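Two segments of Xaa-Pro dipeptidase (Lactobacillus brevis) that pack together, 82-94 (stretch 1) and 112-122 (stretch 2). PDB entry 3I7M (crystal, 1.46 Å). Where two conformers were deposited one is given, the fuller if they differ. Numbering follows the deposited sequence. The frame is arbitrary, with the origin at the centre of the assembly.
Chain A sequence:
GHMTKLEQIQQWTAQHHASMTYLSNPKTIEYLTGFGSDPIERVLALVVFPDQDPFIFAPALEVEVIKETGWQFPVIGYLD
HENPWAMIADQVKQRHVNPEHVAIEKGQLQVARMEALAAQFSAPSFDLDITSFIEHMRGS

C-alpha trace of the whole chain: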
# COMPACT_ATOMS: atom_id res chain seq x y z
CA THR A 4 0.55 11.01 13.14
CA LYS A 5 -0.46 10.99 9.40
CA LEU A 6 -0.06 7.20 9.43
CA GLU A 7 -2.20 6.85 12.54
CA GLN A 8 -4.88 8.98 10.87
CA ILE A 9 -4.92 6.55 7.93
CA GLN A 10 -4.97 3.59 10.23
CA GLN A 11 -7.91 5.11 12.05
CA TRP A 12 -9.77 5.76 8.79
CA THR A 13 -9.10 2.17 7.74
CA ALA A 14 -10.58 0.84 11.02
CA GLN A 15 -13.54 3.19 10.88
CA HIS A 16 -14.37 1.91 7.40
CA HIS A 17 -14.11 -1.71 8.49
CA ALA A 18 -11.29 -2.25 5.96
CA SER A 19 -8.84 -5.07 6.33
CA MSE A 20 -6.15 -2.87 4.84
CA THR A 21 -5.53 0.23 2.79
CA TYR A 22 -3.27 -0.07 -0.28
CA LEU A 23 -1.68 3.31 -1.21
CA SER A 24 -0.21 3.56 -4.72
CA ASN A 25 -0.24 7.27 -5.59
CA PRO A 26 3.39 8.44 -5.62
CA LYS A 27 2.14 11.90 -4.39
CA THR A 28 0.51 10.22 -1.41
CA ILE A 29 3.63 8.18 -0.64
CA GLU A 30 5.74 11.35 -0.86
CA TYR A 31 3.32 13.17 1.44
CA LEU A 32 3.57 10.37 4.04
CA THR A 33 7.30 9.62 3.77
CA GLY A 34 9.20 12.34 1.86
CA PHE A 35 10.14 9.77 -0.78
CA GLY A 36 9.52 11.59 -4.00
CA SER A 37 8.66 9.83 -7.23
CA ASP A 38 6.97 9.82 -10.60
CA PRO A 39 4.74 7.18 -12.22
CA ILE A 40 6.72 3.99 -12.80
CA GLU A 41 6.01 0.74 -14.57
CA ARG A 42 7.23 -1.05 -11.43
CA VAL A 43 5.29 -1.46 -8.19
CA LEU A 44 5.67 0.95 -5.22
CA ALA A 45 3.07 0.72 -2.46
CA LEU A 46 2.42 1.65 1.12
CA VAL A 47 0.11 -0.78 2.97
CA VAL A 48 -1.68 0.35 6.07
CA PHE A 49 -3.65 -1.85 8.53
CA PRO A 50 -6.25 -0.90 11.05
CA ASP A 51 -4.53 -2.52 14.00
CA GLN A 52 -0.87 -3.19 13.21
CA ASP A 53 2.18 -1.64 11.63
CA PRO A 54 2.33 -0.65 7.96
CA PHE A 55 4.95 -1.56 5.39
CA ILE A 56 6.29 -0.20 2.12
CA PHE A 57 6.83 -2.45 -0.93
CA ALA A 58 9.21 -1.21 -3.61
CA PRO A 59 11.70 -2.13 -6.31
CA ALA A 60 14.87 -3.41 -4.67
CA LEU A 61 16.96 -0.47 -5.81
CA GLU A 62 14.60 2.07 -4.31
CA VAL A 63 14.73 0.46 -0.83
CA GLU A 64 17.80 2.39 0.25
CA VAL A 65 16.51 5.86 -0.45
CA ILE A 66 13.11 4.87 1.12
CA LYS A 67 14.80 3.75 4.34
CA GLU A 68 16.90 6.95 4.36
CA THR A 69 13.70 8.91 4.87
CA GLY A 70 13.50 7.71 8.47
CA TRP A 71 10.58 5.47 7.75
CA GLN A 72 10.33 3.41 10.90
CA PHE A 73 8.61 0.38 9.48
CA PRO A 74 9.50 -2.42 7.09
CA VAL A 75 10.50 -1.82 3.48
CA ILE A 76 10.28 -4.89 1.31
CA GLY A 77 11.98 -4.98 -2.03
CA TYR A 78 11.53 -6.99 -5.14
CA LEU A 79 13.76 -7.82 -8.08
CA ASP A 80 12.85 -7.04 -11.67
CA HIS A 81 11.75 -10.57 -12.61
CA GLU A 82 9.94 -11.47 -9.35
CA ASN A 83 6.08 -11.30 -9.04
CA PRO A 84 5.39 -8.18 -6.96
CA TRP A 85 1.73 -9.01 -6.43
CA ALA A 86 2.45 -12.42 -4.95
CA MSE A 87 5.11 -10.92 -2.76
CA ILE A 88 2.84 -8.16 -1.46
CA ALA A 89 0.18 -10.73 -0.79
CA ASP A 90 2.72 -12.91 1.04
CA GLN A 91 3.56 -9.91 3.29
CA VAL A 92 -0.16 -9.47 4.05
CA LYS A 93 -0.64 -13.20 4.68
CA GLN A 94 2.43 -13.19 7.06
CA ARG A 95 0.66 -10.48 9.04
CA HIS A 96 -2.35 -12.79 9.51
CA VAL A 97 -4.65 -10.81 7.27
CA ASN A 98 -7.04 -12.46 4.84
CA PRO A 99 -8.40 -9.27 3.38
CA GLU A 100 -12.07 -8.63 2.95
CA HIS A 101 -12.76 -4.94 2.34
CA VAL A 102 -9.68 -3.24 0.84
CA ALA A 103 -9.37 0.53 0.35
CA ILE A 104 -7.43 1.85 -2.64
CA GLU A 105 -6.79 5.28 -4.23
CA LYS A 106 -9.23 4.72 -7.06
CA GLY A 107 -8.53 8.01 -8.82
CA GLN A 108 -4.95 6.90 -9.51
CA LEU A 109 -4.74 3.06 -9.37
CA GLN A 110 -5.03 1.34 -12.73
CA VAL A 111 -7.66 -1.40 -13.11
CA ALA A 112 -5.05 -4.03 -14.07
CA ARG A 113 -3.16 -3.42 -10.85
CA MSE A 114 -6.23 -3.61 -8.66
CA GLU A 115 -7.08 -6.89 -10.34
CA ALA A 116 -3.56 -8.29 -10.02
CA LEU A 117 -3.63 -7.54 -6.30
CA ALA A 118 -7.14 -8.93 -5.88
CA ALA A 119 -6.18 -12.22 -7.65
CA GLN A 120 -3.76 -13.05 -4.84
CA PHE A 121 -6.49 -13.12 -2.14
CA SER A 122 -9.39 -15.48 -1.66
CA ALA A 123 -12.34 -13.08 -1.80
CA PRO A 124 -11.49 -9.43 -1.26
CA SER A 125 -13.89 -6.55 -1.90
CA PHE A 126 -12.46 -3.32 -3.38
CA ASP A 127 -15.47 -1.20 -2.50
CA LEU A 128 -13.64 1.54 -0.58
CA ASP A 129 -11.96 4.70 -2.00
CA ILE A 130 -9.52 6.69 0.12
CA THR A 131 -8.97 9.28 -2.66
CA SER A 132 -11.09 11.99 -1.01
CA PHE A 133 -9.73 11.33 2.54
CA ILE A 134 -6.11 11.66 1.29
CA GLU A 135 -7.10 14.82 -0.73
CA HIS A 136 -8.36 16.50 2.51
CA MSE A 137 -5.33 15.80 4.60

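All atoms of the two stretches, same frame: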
# COMPACT_ATOMS: atom_id res chain seq x y z
N GLU A 82 10.81 -10.87 -10.37
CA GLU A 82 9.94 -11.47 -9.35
C GLU A 82 8.48 -11.00 -9.56
O GLU A 82 8.28 -9.98 -10.19
CB GLU A 82 10.44 -11.09 -7.95
CG GLU A 82 11.75 -11.72 -7.61
CD GLU A 82 12.21 -11.46 -6.21
OE1 GLU A 82 12.37 -10.29 -5.82
OE2 GLU A 82 12.49 -12.43 -5.46
N ASN A 83 7.50 -11.69 -8.96
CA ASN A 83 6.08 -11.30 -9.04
C ASN A 83 5.72 -10.39 -7.85
O ASN A 83 5.59 -10.86 -6.73
CB ASN A 83 5.16 -12.54 -9.05
CG ASN A 83 3.65 -12.18 -9.22
OD1 ASN A 83 3.18 -11.11 -8.86
ND2 ASN A 83 2.90 -13.09 -9.81
N PRO A 84 5.58 -9.08 -8.08
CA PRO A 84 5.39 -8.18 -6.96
C PRO A 84 4.05 -8.40 -6.25
O PRO A 84 3.94 -8.22 -5.07
CB PRO A 84 5.51 -6.78 -7.57
CG PRO A 84 5.03 -6.98 -9.01
CD PRO A 84 5.59 -8.36 -9.38
N TRP A 85 3.02 -8.82 -7.00
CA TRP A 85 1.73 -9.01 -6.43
C TRP A 85 1.69 -10.17 -5.44
O TRP A 85 1.08 -10.07 -4.38
CB TRP A 85 0.65 -9.15 -7.53
CG TRP A 85 0.73 -8.03 -8.51
CD1 TRP A 85 1.18 -8.08 -9.79
CD2 TRP A 85 0.48 -6.65 -8.21
NE1 TRP A 85 1.19 -6.78 -10.31
CE2 TRP A 85 0.75 -5.92 -9.36
CE3 TRP A 85 0.04 -5.98 -7.08
CZ2 TRP A 85 0.58 -4.48 -9.39
CZ3 TRP A 85 -0.12 -4.59 -7.14
CH2 TRP A 85 0.18 -3.89 -8.29
N ALA A 86 2.35 -11.26 -5.84
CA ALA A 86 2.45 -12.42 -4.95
C ALA A 86 3.24 -12.08 -3.73
O ALA A 86 2.87 -12.47 -2.64
CB ALA A 86 3.05 -13.60 -5.65
N MSE A 87 4.29 -11.29 -3.90
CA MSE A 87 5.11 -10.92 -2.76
C MSE A 87 4.40 -9.97 -1.81
O MSE A 87 4.51 -10.11 -0.62
CB MSE A 87 6.38 -10.34 -3.25
CG MSE A 87 7.25 -11.38 -3.87
SE MSE A 87 8.78 -10.63 -4.69
CE MSE A 87 9.76 -10.00 -3.15
N ILE A 88 3.63 -9.02 -2.32
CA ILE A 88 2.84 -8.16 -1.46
C ILE A 88 1.84 -8.99 -0.71
O ILE A 88 1.63 -8.80 0.48
CB ILE A 88 2.06 -7.09 -2.30
CG1 ILE A 88 3.00 -6.01 -2.80
CG2 ILE A 88 0.94 -6.43 -1.46
CD1 ILE A 88 2.49 -5.25 -3.99
N ALA A 89 1.19 -9.91 -1.43
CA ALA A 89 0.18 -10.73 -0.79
C ALA A 89 0.82 -11.60 0.30
O ALA A 89 0.19 -11.82 1.38
CB ALA A 89 -0.52 -11.62 -1.83
N ASP A 90 2.03 -12.13 0.04
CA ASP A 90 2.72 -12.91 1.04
C ASP A 90 2.97 -12.07 2.31
O ASP A 90 2.81 -12.56 3.41
CB ASP A 90 4.06 -13.44 0.49
CG ASP A 90 3.88 -14.44 -0.64
OD1 ASP A 90 2.75 -14.96 -0.84
OD2 ASP A 90 4.89 -14.72 -1.34
N GLN A 91 3.36 -10.81 2.15
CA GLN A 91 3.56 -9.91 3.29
C GLN A 91 2.26 -9.75 4.10
O GLN A 91 2.29 -9.62 5.32
CB GLN A 91 4.13 -8.56 2.86
CG GLN A 91 5.51 -8.67 2.31
CD GLN A 91 6.53 -9.06 3.33
OE1 GLN A 91 6.45 -8.65 4.46
NE2 GLN A 91 7.52 -9.79 2.89
N VAL A 92 1.14 -9.61 3.40
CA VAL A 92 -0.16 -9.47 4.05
C VAL A 92 -0.55 -10.77 4.77
O VAL A 92 -0.96 -10.74 5.95
CB VAL A 92 -1.21 -9.02 3.02
CG1 VAL A 92 -2.66 -9.06 3.58
CG2 VAL A 92 -0.92 -7.61 2.46
N LYS A 93 -0.37 -11.89 4.09
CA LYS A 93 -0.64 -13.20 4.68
C LYS A 93 0.26 -13.50 5.90
O LYS A 93 -0.25 -14.04 6.92
CB LYS A 93 -0.62 -14.28 3.57
CG LYS A 93 -1.80 -14.10 2.54
CD LYS A 93 -1.61 -14.91 1.26
CE LYS A 93 -2.70 -14.67 0.22
NZ LYS A 93 -2.50 -15.51 -1.01
N GLN A 94 1.52 -13.05 5.89
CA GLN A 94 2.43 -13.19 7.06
C GLN A 94 1.95 -12.42 8.27
O GLN A 94 2.28 -12.79 9.42
CB GLN A 94 3.81 -12.65 6.71
CG GLN A 94 4.58 -13.50 5.79
CD GLN A 94 5.91 -12.85 5.38
OE1 GLN A 94 6.45 -11.96 6.07
NE2 GLN A 94 6.44 -13.31 4.26
N ALA A 112 -5.81 -2.78 -13.98
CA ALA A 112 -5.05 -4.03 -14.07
C ALA A 112 -4.32 -4.31 -12.76
O ALA A 112 -4.09 -5.47 -12.38
CB ALA A 112 -4.05 -3.98 -15.20
N ARG A 113 -3.89 -3.25 -12.07
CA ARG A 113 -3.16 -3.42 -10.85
C ARG A 113 -4.07 -3.81 -9.72
O ARG A 113 -3.75 -4.65 -8.87
CB ARG A 113 -2.31 -2.15 -10.54
CG ARG A 113 -1.28 -1.88 -11.54
CD ARG A 113 -0.41 -0.73 -11.25
NE ARG A 113 0.44 -0.47 -12.40
CZ ARG A 113 1.74 -0.33 -12.40
NH1 ARG A 113 2.39 -0.28 -11.26
NH2 ARG A 113 2.36 -0.18 -13.59
N MSE A 114 -5.23 -3.15 -9.60
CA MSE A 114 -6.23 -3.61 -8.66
C MSE A 114 -6.52 -5.07 -8.86
O MSE A 114 -6.57 -5.80 -7.89
CB MSE A 114 -7.52 -2.81 -8.73
CG MSE A 114 -8.65 -3.45 -7.90
SE MSE A 114 -10.30 -2.55 -8.07
CE MSE A 114 -10.71 -3.11 -9.88
N GLU A 115 -6.74 -5.49 -10.08
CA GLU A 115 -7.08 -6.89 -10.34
C GLU A 115 -5.93 -7.81 -10.01
O GLU A 115 -6.16 -8.94 -9.55
CB GLU A 115 -7.60 -7.07 -11.81
CG GLU A 115 -8.89 -6.39 -12.03
CD GLU A 115 -9.50 -6.47 -13.47
OE1 GLU A 115 -8.80 -6.90 -14.36
OE2 GLU A 115 -10.68 -6.11 -13.56
N ALA A 116 -4.71 -7.42 -10.32
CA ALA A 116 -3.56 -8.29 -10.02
C ALA A 116 -3.41 -8.50 -8.53
O ALA A 116 -3.09 -9.58 -8.03
CB ALA A 116 -2.29 -7.72 -10.57
N LEU A 117 -3.61 -7.47 -7.77
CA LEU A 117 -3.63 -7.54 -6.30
C LEU A 117 -4.75 -8.42 -5.82
O LEU A 117 -4.55 -9.36 -5.01
CB LEU A 117 -3.67 -6.14 -5.70
CG LEU A 117 -3.62 -6.00 -4.17
CD1 LEU A 117 -2.30 -6.50 -3.59
CD2 LEU A 117 -3.93 -4.59 -3.71
N ALA A 118 -5.99 -8.18 -6.32
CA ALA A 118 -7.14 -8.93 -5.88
C ALA A 118 -6.98 -10.45 -6.14
O ALA A 118 -7.48 -11.27 -5.35
CB ALA A 118 -8.39 -8.40 -6.53
N ALA A 119 -6.37 -10.79 -7.27
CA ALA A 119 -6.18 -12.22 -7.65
C ALA A 119 -5.39 -12.99 -6.64
O ALA A 119 -5.51 -14.21 -6.61
CB ALA A 119 -5.54 -12.31 -9.02
N GLN A 120 -4.63 -12.34 -5.80
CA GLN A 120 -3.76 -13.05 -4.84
C GLN A 120 -4.47 -13.42 -3.56
O GLN A 120 -3.89 -14.14 -2.75
CB GLN A 120 -2.57 -12.17 -4.55
CG GLN A 120 -1.72 -11.98 -5.75
CD GLN A 120 -0.93 -13.24 -6.19
OE1 GLN A 120 -0.49 -14.03 -5.35
NE2 GLN A 120 -0.83 -13.45 -7.48
N PHE A 121 -5.70 -12.94 -3.37
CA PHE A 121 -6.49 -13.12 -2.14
C PHE A 121 -7.75 -13.91 -2.39
O PHE A 121 -8.23 -13.94 -3.52
CB PHE A 121 -6.81 -11.79 -1.51
CG PHE A 121 -5.58 -11.00 -1.16
CD1 PHE A 121 -5.32 -9.81 -1.81
CD2 PHE A 121 -4.72 -11.43 -0.18
CE1 PHE A 121 -4.22 -9.09 -1.51
CE2 PHE A 121 -3.62 -10.66 0.12
CZ PHE A 121 -3.41 -9.49 -0.54
N SER A 122 -8.31 -14.54 -1.36
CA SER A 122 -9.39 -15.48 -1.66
C SER A 122 -10.69 -14.81 -2.08
O SER A 122 -11.31 -15.22 -3.06
CB SER A 122 -9.64 -16.45 -0.54
OG SER A 122 -9.52 -15.80 0.69

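Stretch 1 is a short lead-in followed by a helix that starts at Pro84. Stretch 2 continues a helix that begins earlier in the chain, then leaves it through a type I beta turn from Ala118 to Phe121. The two helix axes cross at -52° and approach to 9.3 Å. Their N-to-C directions therefore run roughly the same way, but splayed. The backbones come near each other at two places. Trp85 CA lies 5.6 Å from Leu117 CA, and Ala89 CA lies 6.1 Å from Gln120 CA. These pairs are one helical turn apart on stretch 1, so a single side of that helix follows stretch 2 from its helix into its turn.

Asn83 caps the start of the first helix. Its OD1 accepts from Ala86 N at 3.1 Å with good geometry. The same OD1 takes a weak bond from Trp85 N at 3.0 Å. The cap satisfies amide groups that have no preceding turn of helix to bond to. In stretch 2 the hydrogen bond from Gln120 N to Leu117 O, 3.1 Å, and that from Phe121 N to Ala118 O, also 3.1 Å, span three residues instead of four. The second of these closes the beta turn.

Trp85 gives the largest covered area in the contact. Its CA-to-CB bond points toward stretch 2, and the indole lies along the helix there. The methyl of Ala116 sits almost squarely over one ring face: Ala116 CB is 3.5 Å from the centroid of the five-membered ring and 6° off the normal. This is a CH-pi contact. The ring lies flat against the alanine methyl. Farther along the indole, Trp85 CH2 meets Arg113 CB at 3.8 Å. This contact uses the aliphatic base of the arginine, whose NH1 and NH2 are hydrogen-bonded elsewhere in the structure. Trp85 CE3 also packs against Leu117 CB at 4.0 Å. Ile88 extends this apolar patch, with Ile88 CG2 3.9 Å from Leu117 CD1.

The CA-to-CB bond of Gln120 points toward the first helix, and its side chain lies against the backbone there. Ala89 CB touches Gln120 CB at 3.5 Å, a close fit that suits the short alanine side chain. Gln120 CG rests 3.7 Å from Trp85 O. Gln120 OE1 lies 3.4 Å from Ala86 CA, a contact with carbon. The Gln120 side chain packs here through van der Waals contact and makes no hydrogen bond across the stretches; its backbone O does.

The CA-to-CB bond of Phe121 points sideways, but its ring reaches nearer the first helix. Phe121 CE2 lies 3.8 Å from Ala89 CB and 3.9 Å from Val92 CG1. These apolar groups meet the ring obliquely. Lys93 CE approaches Phe121 CD2 at 3.8 Å, so the lysine's aliphatic chain adds to the packing. Its extended chain then carries Lys93 NZ to Gln120 O at 2.6 Å. This short bond, from a charged amine to a backbone carbonyl, is the only hydrogen bond between the stretches.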